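Local coordinates for glyoxalase-related enzyme (Fulvimarina pelagi, PDB 3BQX) that is of unknown function but belongs to the vicinal oxygen chelate superfamily, related to glyoxalases, and forms a two-fold symmetric pair, at the interface of chains A and B. Sequence-based numbering; all coordinates share one arbitrary frame. Chains: chain A/B, Glyoxalase-related enzyme.

Contact 1: the interface of chains A and B. Residues chain A 7-8, 40, 47; chain B 76, 129, 137, 139.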
ATOM      1  N   ALA A   7       0.681  -7.818   4.260  1.00 10.64           N
ATOM      2  CA  ALA A   7       1.327  -7.796   5.564  1.00  9.60           C
ATOM      3  C   ALA A   7       2.082  -6.498   5.823  1.00 10.37           C
ATOM      4  O   ALA A   7       2.132  -6.003   6.950  1.00  9.72           O
ATOM      5  CB  ALA A   7       2.291  -8.977   5.679  1.00 11.24           C
ATOM      6  N   VAL A   8       2.683  -5.951   4.772  1.00 10.61           N
ATOM      7  CA  VAL A   8       3.458  -4.723   4.897  1.00  9.19           C
ATOM      8  C   VAL A   8       3.368  -3.882   3.642  1.00  9.89           C
ATOM      9  O   VAL A   8       3.385  -4.422   2.537  1.00  9.78           O
ATOM     10  CB  VAL A   8       4.972  -5.019   5.090  1.00  9.56           C
ATOM     11  CG1 VAL A   8       5.726  -3.736   5.370  1.00  9.13           C
ATOM     12  CG2 VAL A   8       5.187  -6.029   6.195  1.00 12.61           C
ATOM     13  N   PHE A  40       8.935   1.383  11.143  1.00  9.36           N
ATOM     14  CA  PHE A  40       7.707   0.603  11.022  1.00  8.80           C
ATOM     15  C   PHE A  40       6.619   1.231  11.878  1.00 10.23           C
ATOM     16  O   PHE A  40       6.873   1.630  13.021  1.00  9.66           O
ATOM     17  CB  PHE A  40       7.874  -0.838  11.532  1.00 10.16           C
ATOM     18  CG  PHE A  40       8.764  -1.710  10.687  1.00 12.08           C
ATOM     19  CD1 PHE A  40       8.627  -1.760   9.309  1.00 14.05           C
ATOM     20  CD2 PHE A  40       9.706  -2.534  11.290  1.00 15.83           C
ATOM     21  CE1 PHE A  40       9.416  -2.621   8.540  1.00 15.90           C
ATOM     22  CE2 PHE A  40      10.498  -3.397  10.529  1.00 16.95           C
ATOM     23  CZ  PHE A  40      10.348  -3.438   9.153  1.00 14.96           C
ATOM     24  N   VAL A  47       1.469  -3.569   8.584  1.00  8.46           N
ATOM     25  CA  VAL A  47       2.523  -2.650   8.984  1.00  8.52           C
ATOM     26  C   VAL A  47       2.913  -1.744   7.820  1.00  8.20           C
ATOM     27  O   VAL A  47       2.989  -2.200   6.676  1.00  6.29           O
ATOM     28  CB  VAL A  47       3.774  -3.440   9.429  1.00  9.89           C
ATOM     29  CG1 VAL A  47       4.887  -2.501   9.845  1.00 12.37           C
ATOM     30  CG2 VAL A  47       3.411  -4.369  10.572  1.00 11.96           C
TER
ATOM     31  N   ASN B  76       2.566 -12.157   3.574  1.00 10.32           N
ATOM     32  CA  ASN B  76       3.232 -13.116   4.452  1.00 10.92           C
ATOM     33  C   ASN B  76       2.476 -14.437   4.554  1.00 13.15           C
ATOM     34  O   ASN B  76       1.268 -14.461   4.779  1.00 13.99           O
ATOM     35  CB  ASN B  76       3.411 -12.503   5.844  1.00 10.36           C
ATOM     36  CG  ASN B  76       4.519 -11.465   5.888  1.00  8.87           C
ATOM     37  OD1 ASN B  76       4.940 -10.943   4.851  1.00 10.67           O
ATOM     38  ND2 ASN B  76       4.990 -11.155   7.092  1.00 11.74           N
ATOM     39  N   TRP B 129       6.575 -12.307  13.123  1.00 16.78           N
ATOM     40  CA  TRP B 129       5.376 -11.462  13.118  1.00 16.76           C
ATOM     41  C   TRP B 129       4.100 -12.304  13.057  1.00 15.41           C
ATOM     42  O   TRP B 129       3.834 -12.989  12.069  1.00 16.27           O
ATOM     43  CB  TRP B 129       5.400 -10.513  11.918  1.00 16.26           C
ATOM     44  CG  TRP B 129       6.517  -9.515  11.918  1.00 16.38           C
ATOM     45  CD1 TRP B 129       7.655  -9.543  12.676  1.00 17.67           C
ATOM     46  CD2 TRP B 129       6.634  -8.374  11.062  1.00 17.06           C
ATOM     47  NE1 TRP B 129       8.476  -8.489  12.338  1.00 18.15           N
ATOM     48  CE2 TRP B 129       7.872  -7.757  11.349  1.00 17.74           C
ATOM     49  CE3 TRP B 129       5.809  -7.811  10.077  1.00 18.72           C
ATOM     50  CZ2 TRP B 129       8.307  -6.607  10.685  1.00 20.40           C
ATOM     51  CZ3 TRP B 129       6.242  -6.663   9.417  1.00 19.70           C
ATOM     52  CH2 TRP B 129       7.481  -6.076   9.726  1.00 18.44           C
ATOM     53  N   VAL B 137      -1.685  -8.711  10.453  1.00 17.55           N
ATOM     54  CA  VAL B 137      -0.277  -8.942  10.735  1.00 16.53           C
ATOM     55  C   VAL B 137       0.196  -7.888  11.733  1.00 15.84           C
ATOM     56  O   VAL B 137      -0.094  -6.694  11.586  1.00 13.61           O
ATOM     57  CB  VAL B 137       0.573  -8.848   9.443  1.00 15.69           C
ATOM     58  CG1 VAL B 137       2.051  -8.956   9.773  1.00 16.04           C
ATOM     59  CG2 VAL B 137       0.154  -9.949   8.471  1.00 17.27           C
ATOM     60  N   PHE B 139       3.587  -6.389  14.003  1.00 15.75           N
ATOM     61  CA  PHE B 139       5.024  -6.383  14.213  1.00 15.69           C
ATOM     62  C   PHE B 139       5.323  -6.931  15.603  1.00 17.09           C
ATOM     63  O   PHE B 139       4.589  -6.670  16.555  1.00 17.30           O
ATOM     64  CB  PHE B 139       5.581  -4.963  14.129  1.00 15.58           C
ATOM     65  CG  PHE B 139       7.031  -4.866  14.516  1.00 14.88           C
ATOM     66  CD1 PHE B 139       8.029  -5.059  13.571  1.00 17.55           C
ATOM     67  CD2 PHE B 139       7.400  -4.638  15.842  1.00 16.22           C
ATOM     68  CE1 PHE B 139       9.372  -5.030  13.934  1.00 18.92           C
ATOM     69  CE2 PHE B 139       8.748  -4.608  16.212  1.00 16.02           C
ATOM     70  CZ  PHE B 139       9.729  -4.806  15.254  1.00 16.69           C
TER
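Strands 8-13, 38-42 and 47-52 of chain A, with the loop residue A:Ala7 leading into the first, meet the loop carrying B:Trp129, the segment after strand 135-137, and strands 71-76 and 135-137 of chain B. B:Trp129 is the wedge: its six-membered ring enters rim first against a row of aliphatic and aromatic side chains. The far edge of the indole points at the face of A:Phe40, CH2 standing 3.9 Å from CZ of A:Phe40, and the two ring planes are nearly perpendicular (88°). CZ3 of the indole rests 3.4 Å from CG2 of A:Val8 and also meets CG2 of A:Val47. CG1 of A:Val8 lies opposite the backbone N (chi1 -174°), which leaves CG2 beside that N and facing the ring; A:Val47 is turned the same way. B:Phe139 lies over one face of the indole, toward its rim, and probably helps to set its orientation; its CE1 reaches CD2 of A:Phe40 at 3.7 Å, the side chains crossing at about a right angle. At the other end, CB of A:Ala7 packs tightly on the amide of B:Asn76, 3.3 Å from CG, and touches CG2 of B:Val137 at 3.6 Å. This predominantly apolar patch probably fastens the C-terminal segment of one subunit over the sheet of the other.

Contact 2: the interface of chains A and B. Residues chain A 9-11, 71, 73; chain B 9, 11, 71, 73.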
ATOM      1  N   ILE A   9       3.242  -2.570   3.821  1.00  8.84           N
ATOM      2  CA  ILE A   9       3.262  -1.629   2.704  1.00  7.82           C
ATOM      3  C   ILE A   9       4.609  -0.958   2.930  1.00  8.10           C
ATOM      4  O   ILE A   9       4.820  -0.328   3.964  1.00  8.53           O
ATOM      5  CB  ILE A   9       2.197  -0.510   2.793  1.00  8.39           C
ATOM      6  CG1 ILE A   9       0.795  -1.100   2.716  1.00 10.50           C
ATOM      7  CG2 ILE A   9       2.431   0.515   1.669  1.00  8.56           C
ATOM      8  CD1 ILE A   9      -0.305  -0.059   2.876  1.00 11.27           C
ATOM      9  N   THR A  10       5.534  -1.112   1.996  1.00  7.16           N
ATOM     10  CA  THR A  10       6.841  -0.493   2.163  1.00  8.27           C
ATOM     11  C   THR A  10       7.024   0.629   1.167  1.00  9.40           C
ATOM     12  O   THR A  10       6.887   0.432  -0.038  1.00  9.70           O
ATOM     13  CB  THR A  10       7.975  -1.509   1.959  1.00  9.43           C
ATOM     14  OG1 THR A  10       7.884  -2.527   2.960  1.00 10.39           O
ATOM     15  CG2 THR A  10       9.336  -0.837   2.078  1.00 11.73           C
ATOM     16  N   LEU A  11       7.321   1.814   1.682  1.00  8.50           N
ATOM     17  CA  LEU A  11       7.555   2.976   0.835  1.00  9.67           C
ATOM     18  C   LEU A  11       9.034   3.291   0.863  1.00  9.79           C
ATOM     19  O   LEU A  11       9.630   3.348   1.938  1.00  9.96           O
ATOM     20  CB  LEU A  11       6.784   4.191   1.350  1.00  9.01           C
ATOM     21  CG  LEU A  11       5.271   4.001   1.471  1.00  8.89           C
ATOM     22  CD1 LEU A  11       4.635   5.252   2.069  1.00 10.43           C
ATOM     23  CD2 LEU A  11       4.691   3.697   0.088  1.00 11.64           C
HETATM   24  N   MSE A  71       0.354   5.001  -7.842  1.00 17.29           N
HETATM   25  CA  MSE A  71      -0.360   4.500  -6.675  1.00 18.22           C
HETATM   26  C   MSE A  71      -0.746   5.618  -5.724  1.00 15.86           C
HETATM   27  O   MSE A  71      -0.171   6.705  -5.755  1.00 15.95           O
HETATM   28  CB  MSE A  71       0.493   3.488  -5.907  1.00 22.95           C
HETATM   29  CG  MSE A  71      -0.195   3.009  -4.638  1.00 25.23           C
HETATM   30 SE   MSE A  71       0.903   2.066  -3.400  1.00 40.99          SE
HETATM   31  CE  MSE A  71       2.072   3.506  -2.968  1.00  4.56           C
ATOM     32  N   LEU A  73      -2.369   6.007  -1.479  1.00  9.02           N
ATOM     33  CA  LEU A  73      -2.844   5.388  -0.243  1.00  8.92           C
ATOM     34  C   LEU A  73      -3.907   6.311   0.332  1.00  9.99           C
ATOM     35  O   LEU A  73      -3.695   7.513   0.431  1.00 11.70           O
ATOM     36  CB  LEU A  73      -1.708   5.244   0.769  1.00  9.56           C
ATOM     37  CG  LEU A  73      -0.527   4.403   0.289  1.00  7.80           C
ATOM     38  CD1 LEU A  73       0.538   4.375   1.360  1.00  9.10           C
ATOM     39  CD2 LEU A  73      -0.994   2.992  -0.042  1.00 12.56           C
TER
ATOM     40  N   ILE B   9      -5.521   0.877  -0.678  1.00  8.84           N
ATOM     41  CA  ILE B   9      -4.233   0.908  -1.365  1.00  7.82           C
ATOM     42  C   ILE B   9      -4.691   0.897  -2.816  1.00  8.10           C
ATOM     43  O   ILE B   9      -5.335  -0.055  -3.253  1.00  8.53           O
ATOM     44  CB  ILE B   9      -3.375  -0.364  -1.169  1.00  8.39           C
ATOM     45  CG1 ILE B   9      -2.976  -0.520   0.292  1.00 10.50           C
ATOM     46  CG2 ILE B   9      -2.134  -0.295  -2.078  1.00  8.56           C
ATOM     47  CD1 ILE B   9      -2.194  -1.797   0.570  1.00 11.27           C
ATOM     48  N   LEU B  11      -3.644   0.916  -6.753  1.00  8.50           N
ATOM     49  CA  LEU B  11      -2.566   0.729  -7.714  1.00  9.67           C
ATOM     50  C   LEU B  11      -3.076   1.134  -9.080  1.00  9.79           C
ATOM     51  O   LEU B  11      -4.160   0.714  -9.481  1.00  9.96           O
ATOM     52  CB  LEU B  11      -2.130  -0.735  -7.768  1.00  9.01           C
ATOM     53  CG  LEU B  11      -1.671  -1.328  -6.434  1.00  8.89           C
ATOM     54  CD1 LEU B  11      -1.344  -2.807  -6.607  1.00 10.43           C
ATOM     55  CD2 LEU B  11      -0.454  -0.551  -5.930  1.00 11.64           C
HETATM   56  N   MSE B  71       8.265   1.400  -4.044  1.00 17.29           N
HETATM   57  CA  MSE B  71       7.419   0.742  -3.058  1.00 18.22           C
HETATM   58  C   MSE B  71       7.302  -0.749  -3.317  1.00 15.86           C
HETATM   59  O   MSE B  71       7.552  -1.223  -4.424  1.00 15.95           O
HETATM   60  CB  MSE B  71       6.011   1.343  -3.062  1.00 22.95           C
HETATM   61  CG  MSE B  71       5.080   0.620  -2.099  1.00 25.23           C
HETATM   62 SE   MSE B  71       3.224   0.999  -2.291  1.00 40.99          SE
HETATM   63  CE  MSE B  71       3.007   0.266  -4.036  1.00  4.56           C
ATOM     64  N   LEU B  73       4.762  -4.230  -1.821  1.00  9.02           N
ATOM     65  CA  LEU B  73       3.709  -4.746  -0.949  1.00  8.92           C
ATOM     66  C   LEU B  73       4.093  -6.173  -0.589  1.00  9.99           C
ATOM     67  O   LEU B  73       4.442  -6.958  -1.461  1.00 11.70           O
ATOM     68  CB  LEU B  73       2.360  -4.760  -1.669  1.00  9.56           C
ATOM     69  CG  LEU B  73       1.885  -3.395  -2.162  1.00  7.80           C
ATOM     70  CD1 LEU B  73       0.569  -3.553  -2.887  1.00  9.10           C
ATOM     71  CD2 LEU B  73       1.739  -2.438  -0.985  1.00 12.56           C
TER
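With CG1 beside the backbone N (chi1 -64°) and the chain extended through chi2 (177°), A:Ile9 and B:Ile9 send their CD1 methyls toward each other across the two-fold axis. They meet tip to tip, CD1 of A:Ile9 lying 3.5 Å from CD1 of B:Ile9, a tight methyl contact at the centre of the dimer. Strand 8-13 of each chain faces strand 71-76 of the other in antiparallel bridges, A:Ile9 pairing with B:Leu73 and A:Leu11 with B:Met71, and symmetry repeats both. Across these bridges the side chains run alongside each other: CG2 of A:Ile9 is 4.0 Å from CD2 of B:Leu73, and CD2 of A:Leu11 is 3.8 Å from CG of B:Met71. Residue 71 is selenomethionine in both copies. With its CG opposite the backbone N (chi1 177°) the chain runs toward the axis, where A:Met71 and B:Met71 reach toward each other; a bend at chi3 turns only the terminal CE methyl. The modelled separation of the selenium atoms is too short to be real, leaving their exact positions doubtful. Isoleucine and leucine side chains, with the methionine positions carried here as selenomethionine, form an apolar cluster about the axis, which probably joins the two sheets into one dimer.

Contact 3: the interface of chains A and B. Residues chain A 74-76, 131, 137; chain B 5, 7.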
ATOM      1  N   ALA A  74      -5.046   5.764   0.731  1.00 10.07           N
ATOM      2  CA  ALA A  74      -6.106   6.594   1.279  1.00 11.21           C
ATOM      3  C   ALA A  74      -6.260   6.398   2.776  1.00 11.38           C
ATOM      4  O   ALA A  74      -6.080   5.291   3.290  1.00 11.27           O
ATOM      5  CB  ALA A  74      -7.426   6.280   0.578  1.00 10.85           C
ATOM      6  N   HIS A  75      -6.561   7.495   3.469  1.00 11.12           N
ATOM      7  CA  HIS A  75      -6.823   7.489   4.902  1.00 11.26           C
ATOM      8  C   HIS A  75      -8.237   8.048   4.993  1.00 11.05           C
ATOM      9  O   HIS A  75      -8.486   9.172   4.558  1.00 13.07           O
ATOM     10  CB  HIS A  75      -5.854   8.403   5.663  1.00 11.30           C
ATOM     11  CG  HIS A  75      -6.146   8.494   7.130  1.00 13.11           C
ATOM     12  ND1 HIS A  75      -6.903   9.503   7.689  1.00 14.80           N
ATOM     13  CD2 HIS A  75      -5.822   7.663   8.150  1.00 12.80           C
ATOM     14  CE1 HIS A  75      -7.033   9.289   8.987  1.00 15.48           C
ATOM     15  NE2 HIS A  75      -6.386   8.178   9.291  1.00 18.21           N
ATOM     16  N   ASN A  76      -9.163   7.257   5.523  1.00 10.32           N
ATOM     17  CA  ASN A  76     -10.558   7.676   5.650  1.00 10.92           C
ATOM     18  C   ASN A  76     -10.889   8.189   7.047  1.00 13.15           C
ATOM     19  O   ASN A  76     -10.571   7.552   8.049  1.00 13.99           O
ATOM     20  CB  ASN A  76     -11.481   6.510   5.284  1.00 10.36           C
ATOM     21  CG  ASN A  76     -11.536   6.254   3.788  1.00  8.87           C
ATOM     22  OD1 ASN A  76     -10.660   6.695   3.037  1.00 10.67           O
ATOM     23  ND2 ASN A  76     -12.563   5.531   3.350  1.00 11.74           N
ATOM     24  N   ILE A 131     -16.053   2.035   9.095  1.00 15.93           N
ATOM     25  CA  ILE A 131     -14.730   2.077   9.707  1.00 16.18           C
ATOM     26  C   ILE A 131     -14.912   1.498  11.110  1.00 17.39           C
ATOM     27  O   ILE A 131     -15.599   2.088  11.948  1.00 17.79           O
ATOM     28  CB  ILE A 131     -14.191   3.520   9.829  1.00 14.17           C
ATOM     29  CG1 ILE A 131     -14.125   4.183   8.450  1.00 15.21           C
ATOM     30  CG2 ILE A 131     -12.813   3.508  10.472  1.00 17.16           C
ATOM     31  CD1 ILE A 131     -13.627   5.627   8.483  1.00 16.61           C
ATOM     32  N   VAL A 137     -11.387  -0.996   7.572  1.00 17.55           N
ATOM     33  CA  VAL A 137     -12.304  -0.401   6.613  1.00 16.53           C
ATOM     34  C   VAL A 137     -12.846  -1.507   5.712  1.00 15.84           C
ATOM     35  O   VAL A 137     -12.094  -2.357   5.220  1.00 13.61           O
ATOM     36  CB  VAL A 137     -11.590   0.667   5.748  1.00 15.69           C
ATOM     37  CG1 VAL A 137     -12.521   1.180   4.664  1.00 16.04           C
ATOM     38  CG2 VAL A 137     -11.110   1.812   6.637  1.00 17.27           C
TER
ATOM     39  N   GLN B   5      -4.266   4.366  10.289  1.00 12.51           N
ATOM     40  CA  GLN B   5      -5.079   3.628   9.342  1.00 13.49           C
ATOM     41  C   GLN B   5      -4.872   3.952   7.868  1.00 13.51           C
ATOM     42  O   GLN B   5      -4.650   5.100   7.485  1.00 13.62           O
ATOM     43  CB  GLN B   5      -6.559   3.865   9.684  1.00 11.48           C
ATOM     44  CG  GLN B   5      -7.574   3.311   8.681  1.00 13.49           C
ATOM     45  CD  GLN B   5      -8.444   4.402   8.059  1.00 14.92           C
ATOM     46  OE1 GLN B   5      -8.041   5.082   7.114  1.00 15.27           O
ATOM     47  NE2 GLN B   5      -9.644   4.577   8.602  1.00 15.93           N
ATOM     48  N   ALA B   7      -7.052   3.086   4.525  1.00 10.64           N
ATOM     49  CA  ALA B   7      -8.356   2.576   4.129  1.00  9.60           C
ATOM     50  C   ALA B   7      -8.322   1.863   2.782  1.00 10.37           C
ATOM     51  O   ALA B   7      -9.031   0.880   2.563  1.00  9.72           O
ATOM     52  CB  ALA B   7      -9.361   3.727   4.070  1.00 11.24           C
TER
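The end of strand 71-76 in chain A runs beside the N-terminal loop of chain B that leads into its strand 8-13, while strands 131-132 and 135-137 of chain A close over the loop from another side. The side-chain amide of B:Gln5 acts as a two-pronged grip on the backbone of A:Asn76. Its oxygen OE1 takes the backbone N of A:Asn76 at 2.9 Å, with the donor in the carbonyl plane on a lone pair. Its nitrogen NE2 gives a longer bond of 3.2 Å to the backbone O of A:Asn76, again meeting a lone pair, although this acceptor sits 24° out of the B:Gln5 amide plane. Using both ends of the amide fixes its flip as well as its rotation. The side chain starts with CG opposite the backbone N (chi1 172°) and bends at chi2 (-119°), which brings the amide round to the strand. CG2 of A:Ile131 supports it at 3.8 Å from NE2 of B:Gln5, and CG2 of A:Val137 lies 3.7 Å from the same nitrogen, both side chains crossing the glutamine at about a right angle. Two residues along the loop, the backbone N of B:Ala7 donates to O of A:Ala74 at 2.7 Å. Together these bonds hold the N-terminal segment of one subunit against the strand of its neighbour, probably steadying the dimer edge.

Contact 4: the interface of chains A and B. Residues chain A 51, 59-61; chain B 98-99, 112, 120.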
ATOM      1  N   TRP A  51      11.413   2.724   4.253  1.00  9.38           N
ATOM      2  CA  TRP A  51      12.775   2.214   4.148  1.00 10.05           C
ATOM      3  C   TRP A  51      13.603   3.053   3.181  1.00 11.54           C
ATOM      4  O   TRP A  51      13.112   3.417   2.117  1.00 11.29           O
ATOM      5  CB  TRP A  51      12.666   0.783   3.617  1.00 10.29           C
ATOM      6  CG  TRP A  51      13.798  -0.136   3.870  1.00 11.61           C
ATOM      7  CD1 TRP A  51      14.887   0.082   4.666  1.00 12.35           C
ATOM      8  CD2 TRP A  51      13.904  -1.483   3.398  1.00 12.40           C
ATOM      9  NE1 TRP A  51      15.660  -1.057   4.724  1.00 12.40           N
ATOM     10  CE2 TRP A  51      15.079  -2.030   3.955  1.00 12.74           C
ATOM     11  CE3 TRP A  51      13.115  -2.283   2.560  1.00 12.48           C
ATOM     12  CZ2 TRP A  51      15.486  -3.343   3.704  1.00 12.36           C
ATOM     13  CZ3 TRP A  51      13.521  -3.592   2.312  1.00 11.87           C
ATOM     14  CH2 TRP A  51      14.695  -4.107   2.885  1.00 13.93           C
ATOM     15  N   ASP A  59      17.445  -5.060  -1.470  1.00 18.89           N
ATOM     16  CA  ASP A  59      16.693  -6.252  -1.100  1.00 19.10           C
ATOM     17  C   ASP A  59      15.994  -6.889  -2.298  1.00 18.92           C
ATOM     18  O   ASP A  59      15.972  -8.109  -2.426  1.00 20.78           O
ATOM     19  CB  ASP A  59      15.669  -5.917  -0.015  1.00 18.71           C
ATOM     20  CG  ASP A  59      15.253  -7.137   0.781  1.00 18.89           C
ATOM     21  OD1 ASP A  59      16.132  -7.747   1.428  1.00 20.21           O
ATOM     22  OD2 ASP A  59      14.058  -7.490   0.759  1.00 18.27           O
ATOM     23  N   VAL A  60      15.422  -6.067  -3.172  1.00 19.82           N
ATOM     24  CA  VAL A  60      14.743  -6.590  -4.356  1.00 21.11           C
ATOM     25  C   VAL A  60      15.753  -7.201  -5.328  1.00 21.81           C
ATOM     26  O   VAL A  60      15.443  -8.155  -6.041  1.00 22.36           O
ATOM     27  CB  VAL A  60      13.938  -5.482  -5.076  1.00 20.95           C
ATOM     28  CG1 VAL A  60      13.319  -6.030  -6.359  1.00 22.28           C
ATOM     29  CG2 VAL A  60      12.849  -4.956  -4.148  1.00 20.43           C
ATOM     30  N   GLY A  61      16.962  -6.652  -5.358  1.00 23.34           N
ATOM     31  CA  GLY A  61      17.980  -7.189  -6.243  1.00 24.29           C
ATOM     32  C   GLY A  61      18.059  -6.512  -7.597  1.00 24.94           C
ATOM     33  O   GLY A  61      19.044  -6.670  -8.317  1.00 26.06           O
TER
ATOM     34  N   LEU B  98      11.340 -11.253  -9.965  1.00 15.24           N
ATOM     35  CA  LEU B  98      12.405 -10.280  -9.728  1.00 14.53           C
ATOM     36  C   LEU B  98      13.511 -10.865  -8.864  1.00 15.73           C
ATOM     37  O   LEU B  98      14.689 -10.574  -9.067  1.00 16.66           O
ATOM     38  CB  LEU B  98      11.839  -9.016  -9.063  1.00 14.67           C
ATOM     39  CG  LEU B  98      10.860  -8.177  -9.889  1.00 15.03           C
ATOM     40  CD1 LEU B  98      10.351  -7.011  -9.045  1.00 17.27           C
ATOM     41  CD2 LEU B  98      11.545  -7.669 -11.152  1.00 17.66           C
ATOM     42  N   ARG B  99      13.132 -11.691  -7.896  1.00 15.09           N
ATOM     43  CA  ARG B  99      14.113 -12.312  -7.022  1.00 16.30           C
ATOM     44  C   ARG B  99      13.631 -13.651  -6.484  1.00 17.06           C
ATOM     45  O   ARG B  99      12.639 -13.717  -5.762  1.00 16.02           O
ATOM     46  CB  ARG B  99      14.449 -11.384  -5.846  1.00 17.23           C
ATOM     47  CG  ARG B  99      15.425 -12.002  -4.862  1.00 20.09           C
ATOM     48  CD  ARG B  99      15.976 -10.985  -3.879  1.00 21.76           C
ATOM     49  NE  ARG B  99      17.087 -11.559  -3.123  1.00 23.17           N
ATOM     50  CZ  ARG B  99      18.148 -10.873  -2.709  1.00 24.06           C
ATOM     51  NH1 ARG B  99      18.252  -9.578  -2.971  1.00 24.08           N
ATOM     52  NH2 ARG B  99      19.119 -11.492  -2.052  1.00 26.17           N
ATOM     53  N   TYR B 112      10.629 -11.914  -4.600  1.00 13.27           N
ATOM     54  CA  TYR B 112       9.871 -10.804  -5.168  1.00 12.75           C
ATOM     55  C   TYR B 112       9.319 -11.116  -6.552  1.00 14.04           C
ATOM     56  O   TYR B 112       9.997 -11.731  -7.382  1.00 13.95           O
ATOM     57  CB  TYR B 112      10.746  -9.551  -5.263  1.00 14.40           C
ATOM     58  CG  TYR B 112      11.041  -8.865  -3.946  1.00 13.57           C
ATOM     59  CD1 TYR B 112      10.141  -7.947  -3.397  1.00 13.11           C
ATOM     60  CD2 TYR B 112      12.247  -9.088  -3.272  1.00 13.30           C
ATOM     61  CE1 TYR B 112      10.438  -7.264  -2.221  1.00 13.40           C
ATOM     62  CE2 TYR B 112      12.548  -8.411  -2.093  1.00 14.53           C
ATOM     63  CZ  TYR B 112      11.641  -7.498  -1.577  1.00 14.10           C
ATOM     64  OH  TYR B 112      11.948  -6.786  -0.439  1.00 16.34           O
ATOM     65  N   ILE B 120       5.644  -4.084  -7.342  1.00 11.38           N
ATOM     66  CA  ILE B 120       6.397  -5.115  -6.650  1.00 11.40           C
ATOM     67  C   ILE B 120       5.736  -5.776  -5.450  1.00 11.30           C
ATOM     68  O   ILE B 120       5.254  -5.105  -4.529  1.00 10.91           O
ATOM     69  CB  ILE B 120       7.759  -4.553  -6.185  1.00 10.34           C
ATOM     70  CG1 ILE B 120       8.537  -4.027  -7.396  1.00 12.26           C
ATOM     71  CG2 ILE B 120       8.543  -5.624  -5.454  1.00 10.61           C
ATOM     72  CD1 ILE B 120       9.819  -3.297  -7.031  1.00 13.37           C
TER
HETATM   73  O   HOH W   1      16.924  -9.940  -7.740  1.00 28.55           O
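The phenol ring of B:Tyr112 has CG2 of A:Val60 over the centre of one face, in a CH-pi contact 3.8 Å from the ring centroid, and OD2 of A:Asp59 at its edge, in the ring plane. Both chains are vicinal oxygen chelate proteins, and here the end of helix 53-60 in chain A lies against strand 109-114 and the loop after strand 96-98 in chain B. The hydroxyl OH of B:Tyr112 donates a short bond of 2.5 Å to OD2 of A:Asp59, which accepts it with its anti lone pair, turned away from the other carboxylate oxygen. Carboxylate and ring stand almost perpendicular (86°). For A:Val60, a chi1 of 176° sets CG1 opposite the backbone N and leaves CG2 to cover the phenol, while its CA touches CE2 of the ring at 3.6 Å. B:Arg99 stretches out from CG to NE alongside the C-terminal end of helix 53-60, its CB close to the backbone O of A:Val60 and its CD to that of A:Asp59. NH1 bonds to the backbone O of A:Asp59 at 2.8 Å, but the bond is bent (119° at H), and the donor stands well above the carbonyl plane. The guanidinium may complement the negative end of the helix dipole, and perhaps the more distant A:Asp59 carboxylate. A water bridges two backbone carbonyls, 2.9 Å from O of A:Val60 and 2.7 Å from O of B:Leu98.

Contact 2 sits on the two-fold axis, about 13 Å from contact 1 and 14 Å from contacts 3 and 4 between C-alpha centres, whereas contacts 3 and 4 lie about 27 Å apart. Strands 8-13 and 71-76 run through the middle of this layout: contact 2 uses both, contact 1 takes the start of one and the end of the other, and contact 3 the end of strand 71-76. Residues 7, 76 and 137 recur in contacts 1 and 3 with the chains exchanged. By symmetry, contact 1 therefore adjoins the twin of contact 3, and packing and hydrogen bonds act on the same segment, consistent with a dimer, although the structure alone does not show the oligomeric state in solution.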